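Local atomic coordinates of 450aa long hypothetical fmu protein (Pyrococcus horikoshii, PDB entry 2YXL), a protein that probably transfers a methyl group from S-adenosyl-L-methionine to carbon 5 of cytosine in RNA. Residues I15-E20 with R51-I56; K69-I74 with V92-A97; A88-A93 with D135-Y140; I187-N192 with Y228-S233. All coordinates share one frame; numbering follows the deposited sequence.

Interaction 1: residues I15-E20 with R51-I56; sequences IRAIIE and RVLTMI
Leu53 turns CG opposite its carbonyl carbon and beside the backbone N (chi1 -63°), and from there its two methyl groups divide the work of meeting helix 12-24. CD1 rests on Ala17 CB at 3.8 Å, while CD2 reaches Ile18 CG1, also at 3.8 Å. The side chains of Leu53 and Ile18 run nearly perpendicular, so that branch meets branch instead of lying alongside. Ile56, one turn on, has CG2 opposite its backbone N, and this methyl comes to 4.2 Å from Ile18 CG2. The same Ile18 CG2 also lies 3.7 Å from Leu53 O, a van der Waals contact with the backbone oxygen.

The example is classical helix packing: the segment axes approach to 10.2 Å and cross at -33°, with Ile18 and Leu53 nearest in backbone register. Within the N-terminal helical region, helix 32-41 adds Phe39 against Leu53, and helix 84-99 sets Val92 against Ile18. On another side of helix 12-24, Glu20 forms a salt bridge with Arg121.

All four contacting residues are buried and no hydrogen bond crosses between the segments, which implies that cohesion here rests on burial of aliphatic branches, without a directional bond between the segments.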
loop_
_atom_site.group_PDB
_atom_site.type_symbol
_atom_site.label_atom_id
_atom_site.label_comp_id
_atom_site.label_asym_id
_atom_site.label_seq_id
_atom_site.Cartn_x
_atom_site.Cartn_y
_atom_site.Cartn_z
ATOM N N ILE A 15 12.521 -14.249 -16.663
ATOM C CA ILE A 15 11.212 -14.376 -17.305
ATOM C C ILE A 15 10.235 -15.111 -16.393
ATOM O O ILE A 15 9.089 -14.699 -16.246
ATOM C CB ILE A 15 11.312 -15.075 -18.693
ATOM C CG1 ILE A 15 11.987 -14.154 -19.722
ATOM C CG2 ILE A 15 9.937 -15.542 -19.191
ATOM C CD1 ILE A 15 11.216 -12.873 -20.066
ATOM N N ARG A 16 10.701 -16.188 -15.770
ATOM C CA ARG A 16 9.877 -16.954 -14.840
ATOM C C ARG A 16 9.590 -16.148 -13.579
ATOM O O ARG A 16 8.563 -16.348 -12.926
ATOM C CB ARG A 16 10.547 -18.282 -14.483
ATOM C CG ARG A 16 10.710 -19.246 -15.656
ATOM C CD ARG A 16 11.260 -20.592 -15.207
ATOM N NE ARG A 16 12.661 -20.494 -14.807
ATOM C CZ ARG A 16 13.692 -20.864 -15.561
ATOM N NH1 ARG A 16 13.499 -21.380 -16.772
ATOM N NH2 ARG A 16 14.923 -20.717 -15.096
ATOM N N ALA A 17 10.494 -15.222 -13.262
ATOM C CA ALA A 17 10.394 -14.398 -12.059
ATOM C C ALA A 17 9.234 -13.399 -12.077
ATOM O O ALA A 17 8.443 -13.371 -11.130
ATOM C CB ALA A 17 11.723 -13.688 -11.781
ATOM N N ILE A 18 9.124 -12.583 -13.129
ATOM C CA ILE A 18 8.042 -11.584 -13.182
ATOM C C ILE A 18 6.688 -12.236 -13.378
ATOM O O ILE A 18 5.696 -11.747 -12.851
ATOM C CB ILE A 18 8.190 -10.492 -14.287
ATOM C CG1 ILE A 18 9.383 -10.744 -15.198
ATOM C CG2 ILE A 18 8.154 -9.083 -13.674
ATOM C CD1 ILE A 18 9.025 -11.549 -16.411
ATOM N N ILE A 19 6.646 -13.324 -14.145
ATOM C CA ILE A 19 5.405 -14.070 -14.335
ATOM C C ILE A 19 4.884 -14.547 -12.981
ATOM O O ILE A 19 3.719 -14.319 -12.654
ATOM C CB ILE A 19 5.558 -15.257 -15.325
ATOM C CG1 ILE A 19 5.857 -14.736 -16.736
ATOM C CG2 ILE A 19 4.287 -16.127 -15.329
ATOM C CD1 ILE A 19 6.278 -15.807 -17.728
ATOM N N GLU A 20 5.754 -15.178 -12.191
ATOM C CA GLU A 20 5.378 -15.637 -10.856
ATOM C C GLU A 20 5.033 -14.471 -9.922
ATOM O O GLU A 20 4.111 -14.578 -9.113
ATOM C CB GLU A 20 6.451 -16.556 -10.253
ATOM C CG GLU A 20 6.135 -17.046 -8.832
ATOM C CD GLU A 20 6.330 -18.548 -8.629
ATOM O OE1 GLU A 20 5.696 -19.100 -7.702
ATOM O OE2 GLU A 20 7.100 -19.183 -9.382
ATOM N N ARG A 51 16.490 -4.713 -10.374
ATOM C CA ARG A 51 16.006 -3.382 -10.739
ATOM C C ARG A 51 15.091 -3.425 -11.967
ATOM O O ARG A 51 13.963 -2.926 -11.921
ATOM C CB ARG A 51 17.193 -2.440 -10.978
ATOM C CG ARG A 51 16.820 -0.981 -11.184
ATOM C CD ARG A 51 18.052 -0.090 -11.272
ATOM N NE ARG A 51 18.766 0.011 -9.999
ATOM C CZ ARG A 51 19.972 -0.499 -9.761
ATOM N NH1 ARG A 51 20.632 -1.153 -10.712
ATOM N NH2 ARG A 51 20.530 -0.347 -8.567
ATOM N N VAL A 52 15.582 -4.028 -13.048
ATOM C CA VAL A 52 14.840 -4.143 -14.305
ATOM C C VAL A 52 13.488 -4.859 -14.125
ATOM O O VAL A 52 12.457 -4.382 -14.602
ATOM C CB VAL A 52 15.707 -4.834 -15.400
ATOM C CG1 VAL A 52 14.859 -5.355 -16.546
ATOM C CG2 VAL A 52 16.765 -3.873 -15.921
ATOM N N LEU A 53 13.503 -5.989 -13.423
ATOM C CA LEU A 53 12.293 -6.764 -13.193
ATOM C C LEU A 53 11.318 -6.064 -12.249
ATOM O O LEU A 53 10.104 -6.189 -12.412
ATOM C CB LEU A 53 12.629 -8.165 -12.679
ATOM C CG LEU A 53 13.421 -9.117 -13.584
ATOM C CD1 LEU A 53 13.511 -10.481 -12.929
ATOM C CD2 LEU A 53 12.823 -9.236 -14.982
ATOM N N THR A 54 11.855 -5.326 -11.276
ATOM C CA THR A 54 11.047 -4.513 -10.360
ATOM C C THR A 54 10.350 -3.383 -11.119
ATOM O O THR A 54 9.164 -3.121 -10.906
ATOM C CB THR A 54 11.904 -3.943 -9.200
ATOM O OG1 THR A 54 12.401 -5.025 -8.404
ATOM C CG2 THR A 54 11.095 -3.006 -8.306
ATOM N N MET A 55 11.095 -2.728 -12.006
ATOM C CA MET A 55 10.550 -1.684 -12.869
ATOM C C MET A 55 9.400 -2.224 -13.731
ATOM O O MET A 55 8.351 -1.587 -13.837
ATOM C CB MET A 55 11.670 -1.075 -13.728
ATOM C CG MET A 55 11.233 0.019 -14.701
ATOM S SD MET A 55 10.558 -0.631 -16.250
ATOM C CE MET A 55 12.042 -1.234 -17.068
ATOM N N ILE A 56 9.602 -3.397 -14.332
ATOM C CA ILE A 56 8.571 -4.045 -15.150
ATOM C C ILE A 56 7.351 -4.422 -14.298
ATOM O O ILE A 56 6.207 -4.197 -14.706
ATOM C CB ILE A 56 9.131 -5.279 -15.915
ATOM C CG1 ILE A 56 10.165 -4.833 -16.961
ATOM C CG2 ILE A 56 8.001 -6.083 -16.579
ATOM C CD1 ILE A 56 10.912 -5.971 -17.640
#

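Interaction 2: residues K69-I74 with V92-A97; sequences KVIKEI and VAVDIA
A small, buried and wholly aliphatic contact joins two helices that succeed one another along the chain, 47-75 and 84-99, in the N-terminal helical part of the protein. It is built around Val94, whose two methyl groups each find a different neighbour on segment 69-74. CG1 of Val94 packs on Val70 CG1 at 3.8 Å, methyl against methyl, and also lies 4.2 Å from Val70 CB. The other branch, Val94 CG2, touches the methylene Ile71 CG1 at 3.8 Å. Ile71 does not aim its CB at the opposite helix; its chi1 of -65° places CG1 opposite the carbonyl carbon, which carries this methylene to Val94.

The contact belongs to the all-alpha N-terminal part of the chain, away from the sinefungin pocket of the methyltransferase domain. A third helix, 124-138, takes part: Ile137 touches both Val94 and Ile74, bridging the two helices. Pro79, from the loop linking the two helices, leans on Ile71.

Next to Val94 in sequence, Asp95 faces an earlier part of helix 47-75, against Ile56, Ile60 and Ile67. Its OD1 makes a weak hydrogen bond with His100, whereas OD2 lies close to the carboxylate of Asp59; the proximity of these two acids in a buried setting may favour a proton on one of them.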
loop_
_atom_site.group_PDB
_atom_site.type_symbol
_atom_site.label_atom_id
_atom_site.label_comp_id
_atom_site.label_asym_id
_atom_site.label_seq_id
_atom_site.Cartn_x
_atom_site.Cartn_y
_atom_site.Cartn_z
ATOM N N LYS A 69 -7.254 -4.582 -21.476
ATOM C CA LYS A 69 -8.013 -4.165 -22.664
ATOM C C LYS A 69 -7.334 -4.584 -23.968
ATOM O O LYS A 69 -8.014 -4.934 -24.934
ATOM C CB LYS A 69 -8.254 -2.656 -22.682
ATOM C CG LYS A 69 -9.333 -2.178 -21.726
ATOM C CD LYS A 69 -9.737 -0.736 -22.027
ATOM C CE LYS A 69 -10.341 -0.053 -20.803
ATOM N NZ LYS A 69 -11.564 -0.747 -20.300
ATOM N N VAL A 70 -6.002 -4.542 -23.988
ATOM C CA VAL A 70 -5.227 -5.006 -25.139
ATOM C C VAL A 70 -5.351 -6.522 -25.293
ATOM O O VAL A 70 -5.571 -7.025 -26.400
ATOM C CB VAL A 70 -3.731 -4.589 -25.047
ATOM C CG1 VAL A 70 -2.896 -5.299 -26.114
ATOM C CG2 VAL A 70 -3.583 -3.073 -25.170
ATOM N N ILE A 71 -5.219 -7.241 -24.179
ATOM C CA ILE A 71 -5.371 -8.698 -24.177
ATOM C C ILE A 71 -6.738 -9.107 -24.731
ATOM O O ILE A 71 -6.826 -10.039 -25.530
ATOM C CB ILE A 71 -5.111 -9.320 -22.779
ATOM C CG1 ILE A 71 -3.647 -9.103 -22.371
ATOM C CG2 ILE A 71 -5.445 -10.813 -22.774
ATOM C CD1 ILE A 71 -3.331 -9.441 -20.921
ATOM N N LYS A 72 -7.785 -8.385 -24.336
ATOM C CA LYS A 72 -9.139 -8.648 -24.831
ATOM C C LYS A 72 -9.263 -8.463 -26.349
ATOM O O LYS A 72 -9.951 -9.239 -27.012
ATOM C CB LYS A 72 -10.174 -7.786 -24.095
ATOM C CG LYS A 72 -11.617 -8.068 -24.511
ATOM C CD LYS A 72 -12.608 -7.177 -23.785
ATOM C CE LYS A 72 -14.021 -7.415 -24.309
ATOM N NZ LYS A 72 -15.039 -6.735 -23.457
ATOM N N GLU A 73 -8.597 -7.447 -26.889
ATOM C CA GLU A 73 -8.602 -7.192 -28.329
ATOM C C GLU A 73 -7.941 -8.333 -29.095
ATOM O O GLU A 73 -8.439 -8.758 -30.139
ATOM C CB GLU A 73 -7.887 -5.874 -28.657
ATOM C CG GLU A 73 -8.623 -4.621 -28.210
ATOM C CD GLU A 73 -7.900 -3.334 -28.598
ATOM O OE1 GLU A 73 -7.312 -3.275 -29.704
ATOM O OE2 GLU A 73 -7.930 -2.371 -27.797
ATOM N N ILE A 74 -6.825 -8.825 -28.565
ATOM C CA ILE A 74 -6.049 -9.878 -29.217
ATOM C C ILE A 74 -6.716 -11.240 -29.049
ATOM O O ILE A 74 -6.926 -11.960 -30.023
ATOM C CB ILE A 74 -4.590 -9.917 -28.683
ATOM C CG1 ILE A 74 -3.849 -8.627 -29.061
ATOM C CG2 ILE A 74 -3.844 -11.152 -29.201
ATOM C CD1 ILE A 74 -2.582 -8.376 -28.261
ATOM N N VAL A 92 2.617 -9.903 -18.762
ATOM C CA VAL A 92 4.056 -9.731 -18.868
ATOM C C VAL A 92 4.479 -9.512 -20.327
ATOM O O VAL A 92 5.248 -8.587 -20.627
ATOM C CB VAL A 92 4.797 -10.942 -18.240
ATOM C CG1 VAL A 92 6.269 -10.971 -18.644
ATOM C CG2 VAL A 92 4.654 -10.920 -16.720
ATOM N N ALA A 93 3.956 -10.350 -21.224
ATOM C CA ALA A 93 4.312 -10.293 -22.644
ATOM C C ALA A 93 3.826 -9.015 -23.328
ATOM O O ALA A 93 4.567 -8.404 -24.098
ATOM C CB ALA A 93 3.798 -11.528 -23.381
ATOM N N VAL A 94 2.588 -8.617 -23.043
ATOM C CA VAL A 94 2.006 -7.401 -23.619
ATOM C C VAL A 94 2.764 -6.156 -23.152
ATOM O O VAL A 94 3.053 -5.264 -23.951
ATOM C CB VAL A 94 0.483 -7.286 -23.313
ATOM C CG1 VAL A 94 -0.046 -5.883 -23.626
ATOM C CG2 VAL A 94 -0.299 -8.341 -24.097
ATOM N N ASP A 95 3.103 -6.115 -21.866
ATOM C CA ASP A 95 3.860 -4.998 -21.304
ATOM C C ASP A 95 5.267 -4.894 -21.894
ATOM O O ASP A 95 5.743 -3.796 -22.203
ATOM C CB ASP A 95 3.946 -5.126 -19.785
ATOM C CG ASP A 95 4.510 -3.890 -19.131
ATOM O OD1 ASP A 95 5.624 -3.967 -18.572
ATOM O OD2 ASP A 95 3.844 -2.835 -19.186
ATOM N N ILE A 96 5.926 -6.040 -22.045
ATOM C CA ILE A 96 7.276 -6.083 -22.594
ATOM C C ILE A 96 7.274 -5.682 -24.073
ATOM O O ILE A 96 8.121 -4.897 -24.506
ATOM C CB ILE A 96 7.965 -7.450 -22.330
ATOM C CG1 ILE A 96 8.453 -7.506 -20.878
ATOM C CG2 ILE A 96 9.132 -7.671 -23.276
ATOM C CD1 ILE A 96 8.924 -8.871 -20.411
ATOM N N ALA A 97 6.303 -6.197 -24.826
ATOM C CA ALA A 97 6.188 -5.910 -26.258
ATOM C C ALA A 97 5.821 -4.456 -26.559
ATOM O O ALA A 97 6.350 -3.866 -27.499
ATOM C CB ALA A 97 5.194 -6.855 -26.920
#

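Interaction 3: residues A88-A93 with D135-Y140; sequences AALRVA and DKIFEY
The flat groups, Phe138 and Tyr140, stand in the N-terminal all-alpha region beside the place where Ile137 meets Leu90 and Ala93. Over one face of the Phe138 ring lies Ala97 CB, 3.7 Å from Phe138 CE2, whereas the ring comes no closer than 5.0 Å to segment 88-93. Tyr140 turns a face of its ring to another helix: Val70 CG1 lies over it, 3.6 Å from Tyr140 CE2, and the hydroxyl is hydrogen-bonded to Glu73.

Between these rings, helices 84-99 and 124-138 pack near the C-terminal end of the second helix. Ile137 supplies both of its branches. With CG1 opposite the carbonyl carbon (chi1 -69°), its CD1 extends to Leu90 CD2 at 3.8 Å, the two side chains crossing nearly at right angles. The same CD1 lies 4.4 Å from Ala93 CB. Leu90 is further covered by Phe130 and Leu133, from earlier turns of helix 124-138, and by Ile71 from helix 47-75.

The charged groups point elsewhere: buried Arg91 forms salt bridges with Asp68 and Glu26, exposed Asp135 with Arg111. Across the interface itself, the second branch of Ile137 ends over the backbone, its CG2 methyl 3.9 Å from Ala93 O.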
loop_
_atom_site.group_PDB
_atom_site.type_symbol
_atom_site.label_atom_id
_atom_site.label_comp_id
_atom_site.label_asym_id
_atom_site.label_seq_id
_atom_site.Cartn_x
_atom_site.Cartn_y
_atom_site.Cartn_z
ATOM N N ALA A 88 -1.227 -13.902 -16.145
ATOM C CA ALA A 88 0.031 -13.294 -15.721
ATOM C C ALA A 88 1.050 -13.265 -16.860
ATOM O O ALA A 88 1.699 -12.244 -17.087
ATOM C CB ALA A 88 0.596 -14.023 -14.509
ATOM N N ALA A 89 1.176 -14.374 -17.585
ATOM C CA ALA A 89 2.114 -14.446 -18.706
ATOM C C ALA A 89 1.733 -13.467 -19.815
ATOM O O ALA A 89 2.600 -12.780 -20.365
ATOM C CB ALA A 89 2.210 -15.861 -19.246
ATOM N N LEU A 90 0.440 -13.400 -20.128
ATOM C CA LEU A 90 -0.056 -12.491 -21.154
ATOM C C LEU A 90 0.203 -11.029 -20.776
ATOM O O LEU A 90 0.609 -10.231 -21.623
ATOM C CB LEU A 90 -1.543 -12.741 -21.434
ATOM C CG LEU A 90 -1.938 -14.023 -22.180
ATOM C CD1 LEU A 90 -3.442 -14.159 -22.249
ATOM C CD2 LEU A 90 -1.339 -14.067 -23.591
ATOM N N ARG A 91 0.000 -10.693 -19.502
ATOM C CA ARG A 91 0.270 -9.344 -19.002
ATOM C C ARG A 91 1.750 -8.970 -19.138
ATOM O O ARG A 91 2.089 -7.869 -19.580
ATOM C CB ARG A 91 -0.187 -9.204 -17.547
ATOM C CG ARG A 91 -1.691 -9.069 -17.383
ATOM C CD ARG A 91 -2.129 -9.210 -15.932
ATOM N NE ARG A 91 -3.529 -8.817 -15.767
ATOM C CZ ARG A 91 -4.226 -8.920 -14.638
ATOM N NH1 ARG A 91 -3.675 -9.417 -13.535
ATOM N NH2 ARG A 91 -5.491 -8.525 -14.614
ATOM N N VAL A 92 2.617 -9.903 -18.762
ATOM C CA VAL A 92 4.056 -9.731 -18.868
ATOM C C VAL A 92 4.479 -9.512 -20.327
ATOM O O VAL A 92 5.248 -8.587 -20.627
ATOM C CB VAL A 92 4.797 -10.942 -18.240
ATOM C CG1 VAL A 92 6.269 -10.971 -18.644
ATOM C CG2 VAL A 92 4.654 -10.920 -16.720
ATOM N N ALA A 93 3.956 -10.350 -21.224
ATOM C CA ALA A 93 4.312 -10.293 -22.644
ATOM C C ALA A 93 3.826 -9.015 -23.328
ATOM O O ALA A 93 4.567 -8.404 -24.098
ATOM C CB ALA A 93 3.798 -11.528 -23.381
ATOM N N ASP A 135 3.004 -14.163 -31.396
ATOM C CA ASP A 135 3.153 -13.361 -32.611
ATOM C C ASP A 135 2.107 -12.252 -32.737
ATOM O O ASP A 135 2.439 -11.129 -33.128
ATOM C CB ASP A 135 3.157 -14.248 -33.863
ATOM C CG ASP A 135 4.530 -14.841 -34.165
ATOM O OD1 ASP A 135 4.614 -15.719 -35.049
ATOM O OD2 ASP A 135 5.527 -14.435 -33.525
ATOM N N LYS A 136 0.857 -12.566 -32.398
ATOM C CA LYS A 136 -0.231 -11.580 -32.395
ATOM C C LYS A 136 0.086 -10.405 -31.468
ATOM O O LYS A 136 -0.166 -9.248 -31.813
ATOM C CB LYS A 136 -1.556 -12.232 -31.982
ATOM C CG LYS A 136 -2.226 -13.090 -33.059
ATOM C CD LYS A 136 -3.261 -12.299 -33.868
ATOM C CE LYS A 136 -2.711 -11.798 -35.206
ATOM N NZ LYS A 136 -2.598 -12.889 -36.220
ATOM N N ILE A 137 0.647 -10.720 -30.302
ATOM C CA ILE A 137 1.042 -9.724 -29.308
ATOM C C ILE A 137 2.163 -8.820 -29.834
ATOM O O ILE A 137 2.100 -7.598 -29.687
ATOM C CB ILE A 137 1.443 -10.400 -27.966
ATOM C CG1 ILE A 137 0.202 -11.002 -27.292
ATOM C CG2 ILE A 137 2.143 -9.414 -27.030
ATOM C CD1 ILE A 137 0.501 -12.005 -26.191
ATOM N N PHE A 138 3.172 -9.417 -30.461
ATOM C CA PHE A 138 4.298 -8.650 -30.993
ATOM C C PHE A 138 3.965 -7.851 -32.258
ATOM O O PHE A 138 4.706 -6.944 -32.633
ATOM C CB PHE A 138 5.528 -9.542 -31.191
ATOM C CG PHE A 138 6.270 -9.822 -29.917
ATOM C CD1 PHE A 138 6.066 -11.008 -29.223
ATOM C CD2 PHE A 138 7.161 -8.886 -29.396
ATOM C CE1 PHE A 138 6.741 -11.268 -28.035
ATOM C CE2 PHE A 138 7.843 -9.137 -28.206
ATOM C CZ PHE A 138 7.627 -10.334 -27.523
ATOM N N GLU A 139 2.844 -8.184 -32.891
ATOM C CA GLU A 139 2.384 -7.489 -34.091
ATOM C C GLU A 139 1.220 -6.532 -33.820
ATOM O O GLU A 139 0.730 -5.875 -34.743
ATOM C CB GLU A 139 1.973 -8.497 -35.165
ATOM C CG GLU A 139 3.130 -9.242 -35.816
ATOM C CD GLU A 139 2.673 -10.475 -36.576
ATOM O OE1 GLU A 139 1.608 -11.032 -36.230
ATOM O OE2 GLU A 139 3.381 -10.893 -37.517
ATOM N N TYR A 140 0.784 -6.454 -32.564
ATOM C CA TYR A 140 -0.369 -5.633 -32.193
ATOM C C TYR A 140 -0.110 -4.138 -32.370
ATOM O O TYR A 140 0.866 -3.601 -31.841
ATOM C CB TYR A 140 -0.814 -5.926 -30.753
ATOM C CG TYR A 140 -1.835 -4.944 -30.219
ATOM C CD1 TYR A 140 -3.178 -5.039 -30.578
ATOM C CD2 TYR A 140 -1.454 -3.915 -29.361
ATOM C CE1 TYR A 140 -4.118 -4.134 -30.094
ATOM C CE2 TYR A 140 -2.385 -3.004 -28.871
ATOM C CZ TYR A 140 -3.713 -3.120 -29.242
ATOM O OH TYR A 140 -4.633 -2.220 -28.757
#

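Interaction 4: residues I187-N192 with Y228-S233; sequences ISIRVN and YNFDTS
Phe230 pushes the CZ end of its ring against two isoleucines of strand 186-191. Ile187 CG2 and Ile189 CG2 each lie 4.1 Å from Phe230 CZ, and both come to the edge of the ring, close to its plane. Ile189 has CG1 between the backbone N and the carbonyl carbon (chi1 59°), an arrangement that leaves CG2 beside the N and directed at the phenylalanine. Ile187 also extends CD1 to 4.4 Å from Tyr228 CB.

The ring is held by its own loop and by the helix that follows. Tyr228 presents an edge to one face of Phe230, with Tyr228 CD2 3.7 Å above the plane and over its centre, and Phe236 makes an edge-to-face pair with Phe230. The hydroxyl of Tyr228 is hydrogen-bonded to Ser233 OG at 2.7 Å, and Ser233, the N-cap of helix 234-237, uses that same OG to accept from Phe236 N.

The strand is an inner member of the four-stranded antiparallel sheet of the ferredoxin-like domain. From its other side, Arg190 forms a salt bridge with Glu279 on the helix that follows the predicted S-adenosyl-L-methionine-binding loop.

No hydrogen bond links the two segments, so the loop is pressed on the sheet by apolar contacts, while the Tyr228–Ser233 bond holds the tyrosine, whose edge in turn packs on the face of Phe230.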
loop_
_atom_site.group_PDB
_atom_site.type_symbol
_atom_site.label_atom_id
_atom_site.label_comp_id
_atom_site.label_asym_id
_atom_site.label_seq_id
_atom_site.Cartn_x
_atom_site.Cartn_y
_atom_site.Cartn_z
ATOM N N ILE A 187 11.808 3.462 -0.692
ATOM C CA ILE A 187 11.079 2.744 0.347
ATOM C C ILE A 187 11.159 3.552 1.637
ATOM O O ILE A 187 12.235 4.016 2.024
ATOM C CB ILE A 187 11.653 1.323 0.578
ATOM C CG1 ILE A 187 11.607 0.500 -0.715
ATOM C CG2 ILE A 187 10.894 0.600 1.697
ATOM C CD1 ILE A 187 12.699 -0.562 -0.824
ATOM N N SER A 188 10.014 3.712 2.294
ATOM C CA SER A 188 9.925 4.476 3.525
ATOM C C SER A 188 9.924 3.554 4.743
ATOM O O SER A 188 9.148 2.600 4.808
ATOM C CB SER A 188 8.673 5.350 3.500
ATOM O OG SER A 188 8.626 6.200 4.631
ATOM N N ILE A 189 10.806 3.838 5.701
ATOM C CA ILE A 189 10.928 3.040 6.929
ATOM C C ILE A 189 10.949 3.920 8.180
ATOM O O ILE A 189 11.345 5.085 8.121
ATOM C CB ILE A 189 12.192 2.120 6.926
ATOM C CG1 ILE A 189 13.483 2.942 6.774
ATOM C CG2 ILE A 189 12.087 1.044 5.844
ATOM C CD1 ILE A 189 14.749 2.195 7.163
ATOM N N ARG A 190 10.511 3.359 9.306
ATOM C CA ARG A 190 10.598 4.048 10.592
ATOM C C ARG A 190 11.636 3.374 11.479
ATOM O O ARG A 190 11.724 2.144 11.520
ATOM C CB ARG A 190 9.241 4.083 11.300
ATOM C CG ARG A 190 9.138 5.179 12.356
ATOM C CD ARG A 190 7.864 5.086 13.193
ATOM N NE ARG A 190 7.938 4.024 14.193
ATOM C CZ ARG A 190 7.231 2.896 14.160
ATOM N NH1 ARG A 190 6.362 2.662 13.180
ATOM N NH2 ARG A 190 7.387 2.000 15.122
ATOM N N VAL A 191 12.422 4.190 12.177
ATOM C CA VAL A 191 13.422 3.700 13.119
ATOM C C VAL A 191 12.787 3.512 14.498
ATOM O O VAL A 191 12.172 4.434 15.042
ATOM C CB VAL A 191 14.649 4.655 13.196
ATOM C CG1 VAL A 191 15.569 4.292 14.359
ATOM C CG2 VAL A 191 15.422 4.630 11.888
ATOM N N ASN A 192 12.932 2.307 15.044
ATOM C CA ASN A 192 12.420 1.969 16.368
ATOM C C ASN A 192 13.297 2.573 17.464
ATOM O O ASN A 192 14.330 2.003 17.832
ATOM C CB ASN A 192 12.314 0.442 16.512
ATOM C CG ASN A 192 11.719 0.002 17.849
ATOM O OD1 ASN A 192 11.867 -1.153 18.244
ATOM N ND2 ASN A 192 11.042 0.910 18.538
ATOM N N TYR A 228 16.086 -3.381 -1.521
ATOM C CA TYR A 228 16.585 -3.678 -0.187
ATOM C C TYR A 228 15.953 -4.952 0.364
ATOM O O TYR A 228 14.731 -5.039 0.514
ATOM C CB TYR A 228 16.319 -2.500 0.751
ATOM C CG TYR A 228 16.942 -2.638 2.121
ATOM C CD1 TYR A 228 18.293 -2.359 2.322
ATOM C CD2 TYR A 228 16.178 -3.036 3.219
ATOM C CE1 TYR A 228 18.872 -2.480 3.578
ATOM C CE2 TYR A 228 16.747 -3.159 4.481
ATOM C CZ TYR A 228 18.095 -2.877 4.653
ATOM O OH TYR A 228 18.671 -2.993 5.897
ATOM N N ASN A 229 16.800 -5.933 0.663
ATOM C CA ASN A 229 16.349 -7.212 1.197
ATOM C C ASN A 229 16.157 -7.154 2.713
ATOM O O ASN A 229 17.123 -7.023 3.468
ATOM C CB ASN A 229 17.333 -8.322 0.810
ATOM C CG ASN A 229 16.751 -9.718 0.984
ATOM O OD1 ASN A 229 17.418 -10.713 0.697
ATOM N ND2 ASN A 229 15.509 -9.800 1.451
ATOM N N PHE A 230 14.901 -7.255 3.143
ATOM C CA PHE A 230 14.541 -7.154 4.559
ATOM C C PHE A 230 14.789 -8.432 5.365
ATOM O O PHE A 230 15.082 -8.359 6.561
ATOM C CB PHE A 230 13.083 -6.706 4.719
ATOM C CG PHE A 230 12.862 -5.242 4.446
ATOM C CD1 PHE A 230 12.317 -4.821 3.235
ATOM C CD2 PHE A 230 13.191 -4.283 5.401
ATOM C CE1 PHE A 230 12.106 -3.463 2.978
ATOM C CE2 PHE A 230 12.987 -2.925 5.152
ATOM C CZ PHE A 230 12.445 -2.514 3.937
ATOM N N ASP A 231 14.671 -9.593 4.720
ATOM C CA ASP A 231 14.872 -10.875 5.412
ATOM C C ASP A 231 16.342 -11.312 5.512
ATOM O O ASP A 231 16.637 -12.415 5.982
ATOM C CB ASP A 231 13.983 -11.995 4.833
ATOM C CG ASP A 231 13.986 -12.035 3.313
ATOM O OD1 ASP A 231 13.497 -11.072 2.686
ATOM O OD2 ASP A 231 14.453 -13.045 2.745
ATOM N N THR A 232 17.252 -10.444 5.073
ATOM C CA THR A 232 18.691 -10.637 5.281
ATOM C C THR A 232 19.300 -9.424 5.989
ATOM O O THR A 232 20.492 -9.412 6.308
ATOM C CB THR A 232 19.452 -10.898 3.957
ATOM O OG1 THR A 232 19.205 -9.827 3.039
ATOM C CG2 THR A 232 19.031 -12.222 3.330
ATOM N N SER A 233 18.470 -8.412 6.230
ATOM C CA SER A 233 18.889 -7.186 6.906
ATOM C C SER A 233 19.076 -7.399 8.404
ATOM O O SER A 233 18.196 -7.944 9.079
ATOM C CB SER A 233 17.869 -6.073 6.665
ATOM O OG SER A 233 18.058 -5.001 7.573
#

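Interactions 1, 2 and 3 belong to one buried helical assembly. Helix 47-75 serves the first two and helix 84-99 the second and third, whose centres are only 5 Å apart. Ile18 CD1 and Val92 CG1, 3.6 Å apart, carry the packing on from interaction 1 to the other two. All three rely on aliphatic branches. Interaction 4 is set apart, its nearest atoms about 8 Å from interaction 1 and about 20 Å from interaction 3. It is only partly buried and joins a loop to a sheet, with aromatic rings and loop hydrogen bonds in place of helix-to-helix packing, and its strand borders the cofactor-binding domain.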